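Local coordinates for protein Poly(A) ribonuclease POP2 (Saccharomyces cerevisiae, PDB 1UOC) that degrades the poly(A) tails of mRNA from the 3' end, as the RNase D-like nuclease domain of a CCR4-NOT deadenylase subunit, at residues N12-R17 against S242-T247; Y198-V203 against L252-S257; Y227-L232 against G248-L253; D234-P239 against F258-K263. All coordinates share one frame; numbering follows the deposited sequence.

Contact 1. Residues N12-R17 against S242-T247; sequences NYLFVR and SIFTTT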
loop_
_atom_site.group_PDB
_atom_site.type_symbol
_atom_site.label_atom_id
_atom_site.label_comp_id
_atom_site.label_asym_id
_atom_site.label_seq_id
_atom_site.Cartn_x
_atom_site.Cartn_y
_atom_site.Cartn_z
ATOM N N ASN A 12 4.584 -16.000 12.836
ATOM C CA ASN A 12 3.182 -15.757 12.517
ATOM C C ASN A 12 2.876 -14.381 11.910
ATOM O O ASN A 12 1.757 -14.124 11.468
ATOM C CB ASN A 12 2.315 -16.042 13.760
ATOM C CG ASN A 12 1.452 -14.858 14.183
ATOM O OD1 ASN A 12 1.938 -13.923 14.830
ATOM N ND2 ASN A 12 0.161 -14.898 13.826
ATOM N N TYR A 13 3.868 -13.501 11.875
ATOM C CA TYR A 13 3.674 -12.184 11.283
ATOM C C TYR A 13 3.742 -12.309 9.763
ATOM O O TYR A 13 3.223 -11.457 9.038
ATOM C CB TYR A 13 4.770 -11.203 11.719
ATOM C CG TYR A 13 4.650 -10.625 13.105
ATOM C CD1 TYR A 13 5.348 -9.467 13.446
ATOM C CD2 TYR A 13 3.856 -11.223 14.076
ATOM C CE1 TYR A 13 5.254 -8.912 14.720
ATOM C CE2 TYR A 13 3.758 -10.679 15.358
ATOM C CZ TYR A 13 4.458 -9.523 15.666
ATOM O OH TYR A 13 4.349 -8.962 16.914
ATOM N N LEU A 14 4.386 -13.371 9.285
ATOM C CA LEU A 14 4.563 -13.573 7.854
ATOM C C LEU A 14 3.523 -14.497 7.215
ATOM O O LEU A 14 3.851 -15.386 6.433
ATOM C CB LEU A 14 5.979 -14.096 7.595
ATOM C CG LEU A 14 7.092 -13.355 8.364
ATOM C CD1 LEU A 14 8.445 -13.998 8.072
ATOM C CD2 LEU A 14 7.099 -11.873 7.981
ATOM N N PHE A 15 2.261 -14.260 7.550
ATOM C CA PHE A 15 1.151 -15.035 7.021
ATOM C C PHE A 15 0.199 -14.057 6.339
ATOM O O PHE A 15 -0.182 -13.052 6.939
ATOM C CB PHE A 15 0.424 -15.751 8.165
ATOM C CG PHE A 15 -0.895 -16.340 7.762
ATOM C CD1 PHE A 15 -0.948 -17.457 6.933
ATOM C CD2 PHE A 15 -2.089 -15.751 8.171
ATOM C CE1 PHE A 15 -2.177 -17.980 6.507
ATOM C CE2 PHE A 15 -3.328 -16.263 7.753
ATOM C CZ PHE A 15 -3.371 -17.380 6.917
ATOM N N VAL A 16 -0.177 -14.348 5.095
ATOM C CA VAL A 16 -1.090 -13.500 4.331
ATOM C C VAL A 16 -2.433 -14.188 4.091
ATOM O O VAL A 16 -2.486 -15.247 3.467
ATOM C CB VAL A 16 -0.507 -13.143 2.948
ATOM C CG1 VAL A 16 -1.493 -12.280 2.183
ATOM C CG2 VAL A 16 0.819 -12.429 3.095
ATOM N N ARG A 17 -3.522 -13.598 4.575
ATOM C CA ARG A 17 -4.829 -14.203 4.357
ATOM C C ARG A 17 -5.378 -13.731 3.025
ATOM O O ARG A 17 -5.466 -12.527 2.780
ATOM C CB ARG A 17 -5.821 -13.812 5.450
ATOM C CG ARG A 17 -7.263 -14.191 5.105
ATOM C CD ARG A 17 -7.636 -15.568 5.636
ATOM N NE ARG A 17 -8.052 -15.506 7.038
ATOM C CZ ARG A 17 -7.631 -16.337 7.988
ATOM N NH1 ARG A 17 -6.778 -17.306 7.695
ATOM N NH2 ARG A 17 -8.053 -16.194 9.239
ATOM N N SER A 242 9.609 -15.830 0.033
ATOM C CA SER A 242 8.810 -15.754 -1.185
ATOM C C SER A 242 7.441 -15.124 -0.973
ATOM O O SER A 242 6.843 -14.595 -1.914
ATOM C CB SER A 242 8.638 -17.151 -1.800
ATOM O OG SER A 242 7.755 -17.957 -1.028
ATOM N N ILE A 243 6.937 -15.199 0.258
ATOM C CA ILE A 243 5.641 -14.619 0.557
ATOM C C ILE A 243 5.687 -13.115 0.262
ATOM O O ILE A 243 4.676 -12.520 -0.107
ATOM C CB ILE A 243 5.246 -14.858 2.032
ATOM C CG1 ILE A 243 3.808 -14.388 2.262
ATOM C CG2 ILE A 243 6.198 -14.120 2.968
ATOM C CD1 ILE A 243 2.771 -15.025 1.327
ATOM N N PHE A 244 6.873 -12.521 0.409
ATOM C CA PHE A 244 7.077 -11.094 0.163
ATOM C C PHE A 244 6.892 -10.691 -1.301
ATOM O O PHE A 244 6.761 -9.498 -1.595
ATOM C CB PHE A 244 8.485 -10.665 0.605
ATOM C CG PHE A 244 8.667 -10.614 2.096
ATOM C CD1 PHE A 244 9.889 -10.945 2.668
ATOM C CD2 PHE A 244 7.625 -10.226 2.928
ATOM C CE1 PHE A 244 10.075 -10.892 4.055
ATOM C CE2 PHE A 244 7.793 -10.168 4.311
ATOM C CZ PHE A 244 9.024 -10.503 4.878
ATOM N N THR A 245 6.878 -11.665 -2.211
ATOM C CA THR A 245 6.729 -11.370 -3.641
ATOM C C THR A 245 5.288 -11.181 -4.114
ATOM O O THR A 245 5.053 -10.663 -5.195
ATOM C CB THR A 245 7.386 -12.467 -4.514
ATOM O OG1 THR A 245 6.738 -13.721 -4.277
ATOM C CG2 THR A 245 8.858 -12.599 -4.178
ATOM N N THR A 246 4.321 -11.610 -3.317
ATOM C CA THR A 246 2.917 -11.448 -3.678
ATOM C C THR A 246 2.482 -10.036 -3.306
ATOM O O THR A 246 3.181 -9.325 -2.569
ATOM C CB THR A 246 2.020 -12.434 -2.912
ATOM O OG1 THR A 246 2.186 -12.213 -1.506
ATOM C CG2 THR A 246 2.386 -13.878 -3.250
ATOM N N THR A 247 1.321 -9.631 -3.798
ATOM C CA THR A 247 0.817 -8.292 -3.511
ATOM C C THR A 247 0.584 -8.111 -2.007
ATOM O O THR A 247 0.904 -7.067 -1.440
ATOM C CB THR A 247 -0.479 -8.024 -4.306
ATOM O OG1 THR A 247 -0.225 -8.286 -5.696
ATOM C CG2 THR A 247 -0.939 -6.568 -4.143
#
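Ile-243 meets Val-16 through its outer branch. Val-16 CG2 lies 3.7 Å from Ile-243 CG1 and just as near Ile-243 CD1, so one methyl of the valine rests against the end of the isoleucine chain, the two side chains slanting across each other. Ile-243 CG1 stands opposite the backbone N (chi1 -173°), which carries CD1 out to the valine. Its other branch, CG2, sits 4.1 Å above one face of the Phe-244 ring, toward the rim. Leu-14 makes the second half of the contact. Its CD2 reaches the far end of the same ring obliquely, 3.9 Å from Phe-244 CZ, and Leu-256 of helix 247-264 packs against this leucine too. Just past the 3-10 turn of 242-245, Thr-246 OG1 donates to Ile-243 O at 2.9 Å, in the carbonyl plane, while as N-cap of helix 247-264 it accepts from Gly-249 N. The Thr-246 hydroxyl is thus engaged on its own side of the contact, and no hydrogen bond links the two segments. The loop leading into edge strand 17-19 is joined to the approach of the helix by apolar packing alone, which depends on shape more than on direction.

Contact 2. Residues Y198-V203 against L252-S257; sequences YDLNLV and LLMLLS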
loop_
_atom_site.group_PDB
_atom_site.type_symbol
_atom_site.label_atom_id
_atom_site.label_comp_id
_atom_site.label_asym_id
_atom_site.label_seq_id
_atom_site.Cartn_x
_atom_site.Cartn_y
_atom_site.Cartn_z
ATOM N N TYR A 198 2.439 8.237 5.222
ATOM C CA TYR A 198 3.833 8.350 4.816
ATOM C C TYR A 198 4.154 7.555 3.563
ATOM O O TYR A 198 3.607 6.480 3.331
ATOM C CB TYR A 198 4.769 7.861 5.919
ATOM C CG TYR A 198 4.784 8.720 7.154
ATOM C CD1 TYR A 198 3.783 8.611 8.116
ATOM C CD2 TYR A 198 5.796 9.664 7.352
ATOM C CE1 TYR A 198 3.789 9.429 9.256
ATOM C CE2 TYR A 198 5.810 10.481 8.481
ATOM C CZ TYR A 198 4.806 10.361 9.428
ATOM O OH TYR A 198 4.822 11.176 10.537
ATOM N N ASP A 199 5.036 8.108 2.745
ATOM C CA ASP A 199 5.491 7.414 1.555
ATOM C C ASP A 199 6.872 6.923 1.994
ATOM O O ASP A 199 7.828 7.704 2.061
ATOM C CB ASP A 199 5.651 8.360 0.370
ATOM C CG ASP A 199 6.013 7.622 -0.895
ATOM O OD1 ASP A 199 6.764 6.627 -0.799
ATOM O OD2 ASP A 199 5.556 8.031 -1.985
ATOM N N LEU A 200 6.966 5.640 2.325
ATOM C CA LEU A 200 8.218 5.063 2.783
ATOM C C LEU A 200 9.329 5.239 1.753
ATOM O O LEU A 200 10.488 5.425 2.110
ATOM C CB LEU A 200 8.020 3.576 3.104
ATOM C CG LEU A 200 9.243 2.801 3.589
ATOM C CD1 LEU A 200 9.910 3.545 4.718
ATOM C CD2 LEU A 200 8.808 1.421 4.027
ATOM N N ASN A 201 8.968 5.179 0.479
ATOM C CA ASN A 201 9.930 5.340 -0.601
ATOM C C ASN A 201 10.599 6.714 -0.478
ATOM O O ASN A 201 11.816 6.862 -0.595
ATOM C CB ASN A 201 9.196 5.208 -1.942
ATOM C CG ASN A 201 10.077 5.541 -3.125
ATOM O OD1 ASN A 201 10.447 6.695 -3.330
ATOM N ND2 ASN A 201 10.429 4.528 -3.907
ATOM N N LEU A 202 9.784 7.724 -0.228
ATOM C CA LEU A 202 10.288 9.073 -0.075
ATOM C C LEU A 202 11.138 9.223 1.198
ATOM O O LEU A 202 12.212 9.822 1.158
ATOM C CB LEU A 202 9.103 10.039 -0.090
ATOM C CG LEU A 202 9.357 11.529 0.075
ATOM C CD1 LEU A 202 9.425 11.841 1.546
ATOM C CD2 LEU A 202 10.633 11.943 -0.650
ATOM N N VAL A 203 10.682 8.677 2.320
ATOM C CA VAL A 203 11.448 8.777 3.556
ATOM C C VAL A 203 12.834 8.148 3.372
ATOM O O VAL A 203 13.843 8.691 3.837
ATOM C CB VAL A 203 10.735 8.059 4.735
ATOM C CG1 VAL A 203 11.617 8.083 5.978
ATOM C CG2 VAL A 203 9.410 8.729 5.040
ATOM N N LEU A 252 2.941 -6.233 3.427
ATOM C CA LEU A 252 3.572 -6.732 4.637
ATOM C C LEU A 252 5.041 -6.282 4.753
ATOM O O LEU A 252 5.473 -5.812 5.806
ATOM C CB LEU A 252 3.482 -8.265 4.676
ATOM C CG LEU A 252 4.319 -8.964 5.757
ATOM C CD1 LEU A 252 3.973 -8.427 7.150
ATOM C CD2 LEU A 252 4.075 -10.468 5.669
ATOM N N LEU A 253 5.798 -6.419 3.670
ATOM C CA LEU A 253 7.213 -6.044 3.664
ATOM C C LEU A 253 7.367 -4.558 3.936
ATOM O O LEU A 253 8.271 -4.125 4.655
ATOM C CB LEU A 253 7.852 -6.390 2.302
ATOM C CG LEU A 253 9.380 -6.257 2.189
ATOM C CD1 LEU A 253 10.049 -7.086 3.277
ATOM C CD2 LEU A 253 9.856 -6.721 0.807
ATOM N N MET A 254 6.473 -3.791 3.331
ATOM C CA MET A 254 6.425 -2.341 3.448
ATOM C C MET A 254 6.283 -1.928 4.906
ATOM O O MET A 254 7.077 -1.146 5.424
ATOM C CB MET A 254 5.221 -1.844 2.650
ATOM C CG MET A 254 5.251 -0.406 2.206
ATOM S SD MET A 254 3.743 -0.007 1.290
ATOM C CE MET A 254 3.897 -1.155 -0.072
ATOM N N LEU A 255 5.259 -2.455 5.574
ATOM C CA LEU A 255 4.999 -2.131 6.981
ATOM C C LEU A 255 6.136 -2.566 7.928
ATOM O O LEU A 255 6.499 -1.846 8.858
ATOM C CB LEU A 255 3.688 -2.790 7.417
ATOM C CG LEU A 255 3.175 -2.449 8.808
ATOM C CD1 LEU A 255 2.869 -0.946 8.866
ATOM C CD2 LEU A 255 1.934 -3.275 9.129
ATOM N N LEU A 256 6.673 -3.760 7.695
ATOM C CA LEU A 256 7.769 -4.298 8.506
ATOM C C LEU A 256 8.957 -3.357 8.388
ATOM O O LEU A 256 9.601 -3.002 9.375
ATOM C CB LEU A 256 8.167 -5.680 7.975
ATOM C CG LEU A 256 7.920 -6.973 8.753
ATOM C CD1 LEU A 256 6.841 -6.789 9.800
ATOM C CD2 LEU A 256 7.566 -8.072 7.744
ATOM N N SER A 257 9.239 -2.958 7.154
ATOM C CA SER A 257 10.344 -2.064 6.875
ATOM C C SER A 257 10.124 -0.694 7.501
ATOM O O SER A 257 11.034 -0.137 8.104
ATOM C CB SER A 257 10.553 -1.935 5.361
ATOM O OG SER A 257 10.968 -3.175 4.808
#
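Leu-200 overlaps the backbone of the facing helix with one methyl, CD2, which lies 3.4 Å from Met-254 O and 4.0 Å from Ser-257 CB. With CG turned opposite the backbone N (chi1 179°), the leucine extends from the first turn of helix 200-207 and sets CD2 against successive turns of helix 247-264. Met-254 contributes mainly its carbonyl: its CG is 4.4 Å from the leucine methyl, and its side chain packs on Ser-44 of strand 40-48. Ser-257 meets the leucine with CB, while its hydroxyl is turned back to its own helix. Ser-257 OG donates to Leu-253 O at 2.9 Å, and that oxygen also receives Ser-257 N, the two donors arriving from opposite faces of the carbonyl plane. At the other side of the contact, Asp-199 is the N-cap of helix 200-207. Its OD1 accepts from Leu-202 N at 3.3 Å, approached from above the carboxylate plane, and from Asn-201 N in a weak bond. The same carboxylate takes His-162 N and Ala-163 N, which ties the start of the helix to the loop after strand 157-160. A mixed central sheet, with strand 197-199 at one edge and helix 247-264 packed across it, is typical of the RNase H-like fold of DEDD nucleases, to which this buried junction belongs.

Contact 3. Residues Y227-L232 against G248-L253; sequences YSLTTL and GGQSLL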
loop_
_atom_site.group_PDB
_atom_site.type_symbol
_atom_site.label_atom_id
_atom_site.label_comp_id
_atom_site.label_asym_id
_atom_site.label_seq_id
_atom_site.Cartn_x
_atom_site.Cartn_y
_atom_site.Cartn_z
ATOM N N TYR A 227 16.442 2.698 -4.555
ATOM C CA TYR A 227 15.357 3.102 -3.671
ATOM C C TYR A 227 14.189 2.129 -3.680
ATOM O O TYR A 227 13.108 2.458 -3.189
ATOM C CB TYR A 227 14.869 4.496 -4.063
ATOM C CG TYR A 227 15.949 5.552 -4.005
ATOM C CD1 TYR A 227 15.971 6.603 -4.921
ATOM C CD2 TYR A 227 16.949 5.504 -3.035
ATOM C CE1 TYR A 227 16.963 7.580 -4.878
ATOM C CE2 TYR A 227 17.947 6.478 -2.980
ATOM C CZ TYR A 227 17.948 7.513 -3.906
ATOM O OH TYR A 227 18.934 8.476 -3.857
ATOM N N SER A 228 14.394 0.933 -4.229
ATOM C CA SER A 228 13.317 -0.057 -4.262
ATOM C C SER A 228 13.019 -0.583 -2.848
ATOM O O SER A 228 13.867 -0.522 -1.955
ATOM C CB SER A 228 13.681 -1.227 -5.187
ATOM O OG SER A 228 14.573 -2.128 -4.552
ATOM N N LEU A 229 11.804 -1.080 -2.655
ATOM C CA LEU A 229 11.393 -1.620 -1.366
ATOM C C LEU A 229 12.338 -2.789 -1.036
ATOM O O LEU A 229 12.719 -2.999 0.118
ATOM C CB LEU A 229 9.946 -2.125 -1.464
ATOM C CG LEU A 229 8.968 -2.138 -0.279
ATOM C CD1 LEU A 229 8.120 -3.384 -0.408
ATOM C CD2 LEU A 229 9.676 -2.132 1.067
ATOM N N THR A 230 12.719 -3.538 -2.066
ATOM C CA THR A 230 13.599 -4.692 -1.897
ATOM C C THR A 230 14.982 -4.353 -1.328
ATOM O O THR A 230 15.429 -5.003 -0.379
ATOM C CB THR A 230 13.758 -5.463 -3.229
ATOM O OG1 THR A 230 12.488 -6.010 -3.614
ATOM C CG2 THR A 230 14.741 -6.604 -3.071
ATOM N N THR A 231 15.655 -3.345 -1.882
ATOM C CA THR A 231 16.974 -2.979 -1.375
ATOM C C THR A 231 16.856 -2.400 0.026
ATOM O O THR A 231 17.758 -2.536 0.852
ATOM C CB THR A 231 17.724 -1.989 -2.340
ATOM O OG1 THR A 231 18.476 -1.035 -1.582
ATOM C CG2 THR A 231 16.765 -1.275 -3.247
ATOM N N LEU A 232 15.726 -1.774 0.311
ATOM C CA LEU A 232 15.512 -1.215 1.639
ATOM C C LEU A 232 15.346 -2.378 2.617
ATOM O O LEU A 232 15.932 -2.381 3.701
ATOM C CB LEU A 232 14.262 -0.328 1.648
ATOM C CG LEU A 232 13.906 0.513 2.883
ATOM C CD1 LEU A 232 12.729 -0.109 3.581
ATOM C CD2 LEU A 232 15.088 0.646 3.822
ATOM N N GLY A 248 0.028 -9.132 -1.365
ATOM C CA GLY A 248 -0.195 -9.058 0.066
ATOM C C GLY A 248 1.143 -8.989 0.769
ATOM O O GLY A 248 1.342 -8.183 1.671
ATOM N N GLY A 249 2.075 -9.828 0.330
ATOM C CA GLY A 249 3.404 -9.852 0.915
ATOM C C GLY A 249 4.099 -8.512 0.826
ATOM O O GLY A 249 4.850 -8.131 1.727
ATOM N N GLN A 250 3.843 -7.794 -0.267
ATOM C CA GLN A 250 4.433 -6.478 -0.474
ATOM C C GLN A 250 3.951 -5.478 0.575
ATOM O O GLN A 250 4.743 -4.693 1.090
ATOM C CB GLN A 250 4.095 -5.950 -1.874
ATOM C CG GLN A 250 4.912 -6.566 -3.007
ATOM C CD GLN A 250 6.364 -6.120 -2.985
ATOM O OE1 GLN A 250 6.669 -4.943 -3.205
ATOM N NE2 GLN A 250 7.272 -7.055 -2.708
ATOM N N SER A 251 2.659 -5.491 0.887
ATOM C CA SER A 251 2.154 -4.551 1.883
ATOM C C SER A 251 2.802 -4.931 3.202
ATOM O O SER A 251 3.196 -4.075 3.985
ATOM C CB SER A 251 0.615 -4.602 1.989
ATOM O OG SER A 251 0.149 -5.842 2.521
ATOM N N LEU A 252 2.941 -6.233 3.427
ATOM C CA LEU A 252 3.572 -6.732 4.637
ATOM C C LEU A 252 5.041 -6.282 4.753
ATOM O O LEU A 252 5.473 -5.812 5.806
ATOM C CB LEU A 252 3.482 -8.265 4.676
ATOM C CG LEU A 252 4.319 -8.964 5.757
ATOM C CD1 LEU A 252 3.973 -8.427 7.150
ATOM C CD2 LEU A 252 4.075 -10.468 5.669
ATOM N N LEU A 253 5.798 -6.419 3.670
ATOM C CA LEU A 253 7.213 -6.044 3.664
ATOM C C LEU A 253 7.367 -4.558 3.936
ATOM O O LEU A 253 8.271 -4.125 4.655
ATOM C CB LEU A 253 7.852 -6.390 2.302
ATOM C CG LEU A 253 9.380 -6.257 2.189
ATOM C CD1 LEU A 253 10.049 -7.086 3.277
ATOM C CD2 LEU A 253 9.856 -6.721 0.807
#
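The predicted catalytic metal site forms one border of this contact, since Gln-250, one of its four expected ligands, touches Leu-229 of the neighbouring helix. A single methyl does the work: Leu-229 CD1 lies 3.5 Å from Gln-250 OE1 and 3.9 Å from the backbone Gln-250 O. The two side chains pass alongside each other, running in opposite senses. Gln-250 has CG beside its own backbone N (chi1 -77°) and bends again at the next bond (chi2 -70°); these two bends help bring OE1 beside the methyl. The other end of that amide is engaged outside the two segments, with Gln-250 NE2 donating to Phe-244 O, a bond that should help fix the rotation of the group. In DEDD nucleases four acidic residues bind the catalytic metals; here the corresponding positions are Ser-44, Glu-46, Asp-166 and Gln-250, and the side chains of Gln-250 and Ser-44 come within about 3 Å at their nearest atoms. One turn further along the helix, Leu-253 completes the seat of the same methyl: its CD2 is 4.0 Å from Leu-229 CD1, with Leu-253 CB and CG at much the same range. Leu-229 opens helix 229-235, right after the N-cap residue Ser-228, and also packs on Ser-257. On a different side of helix 247-264, Ser-251 OG donates to Gly-248 O at 2.8 Å, in the carbonyl plane and on a lone pair, while Ser-251 O accepts from Ser-42 OG of strand 40-48.

Contact 4. Residues D234-P239 against F258-K263; sequences DELGLP and FCQLSK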
loop_
_atom_site.group_PDB
_atom_site.type_symbol
_atom_site.label_atom_id
_atom_site.label_comp_id
_atom_site.label_asym_id
_atom_site.label_seq_id
_atom_site.Cartn_x
_atom_site.Cartn_y
_atom_site.Cartn_z
ATOM N N ASP A 234 16.516 -5.370 2.294
ATOM C CA ASP A 234 17.796 -6.051 2.465
ATOM C C ASP A 234 18.661 -5.343 3.499
ATOM O O ASP A 234 19.180 -5.982 4.415
ATOM C CB ASP A 234 18.562 -6.139 1.146
ATOM C CG ASP A 234 17.912 -7.083 0.164
ATOM O OD1 ASP A 234 17.372 -8.120 0.612
ATOM O OD2 ASP A 234 17.961 -6.802 -1.054
ATOM N N GLU A 235 18.810 -4.027 3.363
ATOM C CA GLU A 235 19.625 -3.264 4.307
ATOM C C GLU A 235 19.142 -3.429 5.744
ATOM O O GLU A 235 19.915 -3.278 6.685
ATOM C CB GLU A 235 19.619 -1.775 3.964
ATOM C CG GLU A 235 20.176 -1.426 2.601
ATOM C CD GLU A 235 20.418 0.068 2.460
ATOM O OE1 GLU A 235 20.728 0.515 1.334
ATOM O OE2 GLU A 235 20.308 0.795 3.477
ATOM N N LEU A 236 17.859 -3.707 5.923
ATOM C CA LEU A 236 17.339 -3.885 7.269
ATOM C C LEU A 236 17.532 -5.339 7.672
ATOM O O LEU A 236 17.242 -5.737 8.802
ATOM C CB LEU A 236 15.860 -3.502 7.324
ATOM C CG LEU A 236 15.586 -2.001 7.251
ATOM C CD1 LEU A 236 14.132 -1.746 6.884
ATOM C CD2 LEU A 236 15.941 -1.369 8.587
ATOM N N GLY A 237 18.024 -6.129 6.723
ATOM C CA GLY A 237 18.278 -7.533 6.978
ATOM C C GLY A 237 17.075 -8.456 7.022
ATOM O O GLY A 237 17.040 -9.376 7.839
ATOM N N LEU A 238 16.094 -8.222 6.156
ATOM C CA LEU A 238 14.905 -9.070 6.099
ATOM C C LEU A 238 15.118 -10.141 5.035
ATOM O O LEU A 238 15.402 -9.830 3.879
ATOM C CB LEU A 238 13.671 -8.238 5.749
ATOM C CG LEU A 238 12.991 -7.486 6.890
ATOM C CD1 LEU A 238 12.297 -6.263 6.317
ATOM C CD2 LEU A 238 12.012 -8.409 7.623
ATOM N N PRO A 239 14.986 -11.423 5.414
ATOM C CA PRO A 239 15.173 -12.525 4.467
ATOM C C PRO A 239 14.252 -12.405 3.267
ATOM O O PRO A 239 13.142 -11.905 3.382
ATOM C CB PRO A 239 14.854 -13.760 5.309
ATOM C CG PRO A 239 15.317 -13.352 6.654
ATOM C CD PRO A 239 14.772 -11.944 6.773
ATOM N N PHE A 258 8.918 -0.153 7.371
ATOM C CA PHE A 258 8.636 1.153 7.952
ATOM C C PHE A 258 8.872 1.160 9.458
ATOM O O PHE A 258 9.568 2.020 9.987
ATOM C CB PHE A 258 7.183 1.572 7.700
ATOM C CG PHE A 258 6.839 2.886 8.306
ATOM C CD1 PHE A 258 7.202 4.073 7.674
ATOM C CD2 PHE A 258 6.227 2.949 9.555
ATOM C CE1 PHE A 258 6.966 5.310 8.285
ATOM C CE2 PHE A 258 5.987 4.175 10.174
ATOM C CZ PHE A 258 6.360 5.362 9.535
ATOM N N CYS A 259 8.262 0.207 10.149
ATOM C CA CYS A 259 8.387 0.142 11.588
ATOM C C CYS A 259 9.810 -0.151 12.087
ATOM O O CYS A 259 10.208 0.338 13.143
ATOM C CB CYS A 259 7.388 -0.883 12.132
ATOM S SG CYS A 259 5.666 -0.380 11.901
ATOM N N GLN A 260 10.570 -0.939 11.334
ATOM C CA GLN A 260 11.934 -1.257 11.732
ATOM C C GLN A 260 12.846 -0.069 11.445
ATOM O O GLN A 260 13.639 0.337 12.301
ATOM C CB GLN A 260 12.439 -2.486 10.985
ATOM C CG GLN A 260 13.805 -2.938 11.455
ATOM C CD GLN A 260 13.751 -3.656 12.795
ATOM O OE1 GLN A 260 12.947 -3.320 13.670
ATOM N NE2 GLN A 260 14.618 -4.649 12.965
ATOM N N LEU A 261 12.739 0.484 10.238
ATOM C CA LEU A 261 13.554 1.638 9.876
ATOM C C LEU A 261 13.286 2.749 10.887
ATOM O O LEU A 261 14.204 3.420 11.353
ATOM C CB LEU A 261 13.207 2.133 8.466
ATOM C CG LEU A 261 14.014 3.326 7.925
ATOM C CD1 LEU A 261 15.497 2.967 7.864
ATOM C CD2 LEU A 261 13.508 3.707 6.537
ATOM N N SER A 262 12.014 2.920 11.228
ATOM C CA SER A 262 11.593 3.938 12.178
ATOM C C SER A 262 12.190 3.693 13.562
ATOM O O SER A 262 12.642 4.622 14.221
ATOM C CB SER A 262 10.062 3.960 12.267
ATOM O OG SER A 262 9.617 4.890 13.235
ATOM N N LYS A 263 12.183 2.437 13.997
ATOM C CA LYS A 263 12.718 2.063 15.303
ATOM C C LYS A 263 14.227 2.311 15.403
ATOM O O LYS A 263 14.697 2.924 16.360
ATOM C CB LYS A 263 12.411 0.587 15.589
ATOM C CG LYS A 263 12.904 0.055 16.940
ATOM C CD LYS A 263 12.059 0.551 18.118
ATOM C CE LYS A 263 12.326 2.019 18.458
ATOM N NZ LYS A 263 11.478 2.505 19.594
#
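The carboxamide of Gln-260 is the flat group nearest the junction, but it is not what touches Leu-236; the CG methylene below it is, with Gln-260 CG 3.9 Å from Leu-236 CD2. The glutamine chain leaves the helix with CG opposite the backbone N (chi1 -175°) and then bends at the next bond (chi2 76°), which turns the amide away from the leucine methyl and leaves CG as the touching atom. The two side chains lie alongside each other and run in opposite senses. Phe-258, the other flat side chain of its segment, starts away from this contact and packs its ring on Leu-200. Leu-236 spreads its two methyls over the helix surface: CD2 is 4.0 Å from Leu-261 CA, and CD1 is 4.3 Å from Leu-261 CB. The leucine thus covers the backbone between Gln-260 and Leu-261, with further packing on Ser-257 and Leu-264 of the same helix. Leu-236 stands where helix 229-235 ends. Gly-237 follows with a positive phi of 76° in a Schellman motif, its bonds back into the last turn closing the helix before the chain turns toward Leu-238, which packs on Leu-253 and Ser-257. The N-terminal segment joins in here, Phe-7 touching both Leu-238 and Gln-260 and sharing a backbone hydrogen bond with Gly-237. The closest approaches across the segments are between carbon atoms, and no hydrogen bond links them, so this surface junction rests on dispersion and shape, and the glutamine takes part through its methylene group.

How the contacts relate
Helix 247-264 carries the second segments of contacts 2, 3 and 4, while contact 1 uses the 3-10 turn leading into it. From the start of the helix onward the order is contact 1, then contact 3, contact 2 and contact 4. Contacts 2 and 3 are closest, with centres about 7 Å apart, and share Leu-252 and Leu-253; contacts 1 and 4 are about 16 Å apart. Helix 229-235 serves contacts 3 and 4, whereas contact 2 brings in helix 200-207 and edge strand 197-199. A segment near the N-terminus and several from the later part of the chain are thereby gathered along one helix, which also places Gln-250 at the predicted metal site.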